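LAIR1 ecotodomain from MGD21 antibody (Homo sapiens, PDB 7JZK) forms the LAIR1 immunoglobulin-like insert of antibody MGD21 and binds the V2 domain of a Plasmodium RIFIN, a malaria antigen. Local coordinates at residues A10-G13 with T14-L18. Numbering follows the deposited sequence.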
ATOM      1  N   ALA A  10     -20.442   8.962   5.803  1.00 52.59           N
ATOM      2  CA  ALA A  10     -20.685   8.485   4.448  1.00 51.41           C
ATOM      3  C   ALA A  10     -21.894   9.186   3.854  1.00 55.49           C
ATOM      4  O   ALA A  10     -22.928   9.322   4.514  1.00 58.45           O
ATOM      5  CB  ALA A  10     -20.922   6.971   4.415  1.00 51.01           C
ATOM      6  N   GLU A  11     -21.760   9.603   2.594  1.00 55.57           N
ATOM      7  CA  GLU A  11     -22.810  10.300   1.869  1.00 54.55           C
ATOM      8  C   GLU A  11     -23.068   9.574   0.554  1.00 57.15           C
ATOM      9  O   GLU A  11     -22.118   9.329  -0.216  1.00 57.28           O
ATOM     10  CB  GLU A  11     -22.390  11.750   1.601  1.00 60.14           C
ATOM     11  CG  GLU A  11     -21.739  12.430   2.808  1.00 63.68           C
ATOM     12  CD  GLU A  11     -21.178  13.796   2.480  1.00 67.34           C
ATOM     13  OE1 GLU A  11     -20.774  14.520   3.421  1.00 71.39           O
ATOM     14  OE2 GLU A  11     -21.133  14.149   1.282  1.00 65.74           O
ATOM     15  N   PRO A  12     -24.326   9.272   0.217  1.00 62.73           N
ATOM     16  CA  PRO A  12     -25.538   9.681   0.937  1.00 56.60           C
ATOM     17  C   PRO A  12     -25.874   8.842   2.166  1.00 57.20           C
ATOM     18  O   PRO A  12     -26.918   9.102   2.746  1.00 60.22           O
ATOM     19  CB  PRO A  12     -26.636   9.511  -0.114  1.00 55.97           C
ATOM     20  CG  PRO A  12     -26.133   8.352  -0.982  1.00 56.64           C
ATOM     21  CD  PRO A  12     -24.631   8.483  -0.998  1.00 54.91           C
ATOM     22  N   GLY A  13     -25.083   7.836   2.521  1.00 58.31           N
ATOM     23  CA  GLY A  13     -25.437   7.032   3.675  1.00 51.39           C
ATOM     24  C   GLY A  13     -24.609   5.767   3.772  1.00 52.45           C
ATOM     25  O   GLY A  13     -23.676   5.542   3.004  1.00 50.68           O
ATOM     26  N   THR A  14     -24.936   4.969   4.788  1.00 50.75           N
ATOM     27  CA  THR A  14     -24.253   3.705   5.016  1.00 52.20           C
ATOM     28  C   THR A  14     -24.797   2.562   4.171  1.00 55.94           C
ATOM     29  O   THR A  14     -24.126   1.528   4.052  1.00 54.10           O
ATOM     30  CB  THR A  14     -24.336   3.301   6.480  1.00 48.34           C
ATOM     31  OG1 THR A  14     -25.712   3.292   6.883  1.00 60.41           O
ATOM     32  CG2 THR A  14     -23.541   4.276   7.312  1.00 46.98           C
ATOM     33  N   VAL A  15     -26.005   2.699   3.629  1.00 53.01           N
ATOM     34  CA  VAL A  15     -26.614   1.680   2.783  1.00 54.97           C
ATOM     35  C   VAL A  15     -26.628   2.192   1.357  1.00 57.41           C
ATOM     36  O   VAL A  15     -27.242   3.227   1.060  1.00 55.50           O
ATOM     37  CB  VAL A  15     -28.016   1.286   3.258  1.00 53.08           C
ATOM     38  CG1 VAL A  15     -28.479   0.035   2.513  1.00 56.28           C
ATOM     39  CG2 VAL A  15     -27.956   1.004   4.762  1.00 56.02           C
ATOM     40  N   ILE A  16     -25.910   1.493   0.486  1.00 54.84           N
ATOM     41  CA  ILE A  16     -25.737   1.889  -0.903  1.00 52.06           C
ATOM     42  C   ILE A  16     -26.248   0.759  -1.770  1.00 59.34           C
ATOM     43  O   ILE A  16     -25.872  -0.398  -1.556  1.00 54.55           O
ATOM     44  CB  ILE A  16     -24.266   2.211  -1.229  1.00 48.26           C
ATOM     45  CG1 ILE A  16     -23.753   3.323  -0.291  1.00 54.15           C
ATOM     46  CG2 ILE A  16     -24.102   2.564  -2.710  1.00 49.72           C
ATOM     47  CD1 ILE A  16     -24.536   4.638  -0.359  1.00 47.13           C
ATOM     48  N   PRO A  17     -27.134   1.020  -2.733  1.00 60.70           N
ATOM     49  CA  PRO A  17     -27.508  -0.031  -3.682  1.00 55.40           C
ATOM     50  C   PRO A  17     -26.322  -0.415  -4.545  1.00 50.73           C
ATOM     51  O   PRO A  17     -25.495   0.429  -4.916  1.00 49.83           O
ATOM     52  CB  PRO A  17     -28.614   0.611  -4.518  1.00 58.00           C
ATOM     53  CG  PRO A  17     -28.351   2.095  -4.400  1.00 59.08           C
ATOM     54  CD  PRO A  17     -27.805   2.297  -3.021  1.00 46.42           C
ATOM     55  N   LEU A  18     -26.270  -1.695  -4.898  1.00 51.08           N
ATOM     56  CA  LEU A  18     -25.224  -2.199  -5.770  1.00 44.86           C
ATOM     57  C   LEU A  18     -25.143  -1.338  -7.016  1.00 47.98           C
ATOM     58  O   LEU A  18     -26.162  -1.042  -7.648  1.00 52.76           O
ATOM     59  CB  LEU A  18     -25.520  -3.658  -6.147  1.00 50.08           C
ATOM     60  CG  LEU A  18     -24.439  -4.484  -6.872  1.00 50.73           C
ATOM     61  CD1 LEU A  18     -23.218  -4.705  -5.981  1.00 41.06           C
ATOM     62  CD2 LEU A  18     -24.979  -5.832  -7.372  1.00 46.52           C
TER
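Between P12 and I16 the chain bends and sets off again: a cis peptide bond joins E11 to P12, G13 is almost fully extended (phi 168°), and a new short strand begins at V15. The end of I16 turns back into this bend. I16 CD1 lies beside the CD and CG atoms of P12, 3.9 Å from P12 CD and 4.1 Å from P12 CG. The two side chains cross at about a right angle. On the isoleucine side, the CD1 methyl makes the apolar touch. I16 CD1 also lies 3.6 Å from G13 O, a van der Waals contact with the backbone. The I16 torsions explain this reach. CG1 sits beside the backbone N (chi1 -57°), and chi2 of -59° leaves CD1 near both P12 and G13. CG2 takes the other branch, beside the carbonyl carbon. I16 is buried, and its side chain also touches V22 and L95.

G13 takes backbone angles at which a CB would be jammed against P12 O and would also crowd T14 N, which fits a glycine here. T14 then turns the chain before V15, and its side chain heads away from the bend. E11 also points away and forms a salt bridge with R62 through OE2.

Backbone hydrogen bonds show where the chain goes on each side. E11 pairs with T23, in the sheet of strand 22-28. T14 and I16 pair with V96, on strand 85-97 of the other sheet, and 15-16 runs parallel to that strand. This is the A to A' switch of an immunoglobulin fold, in which the first strand crosses from one sheet of the sandwich to the other at a cis-proline kink.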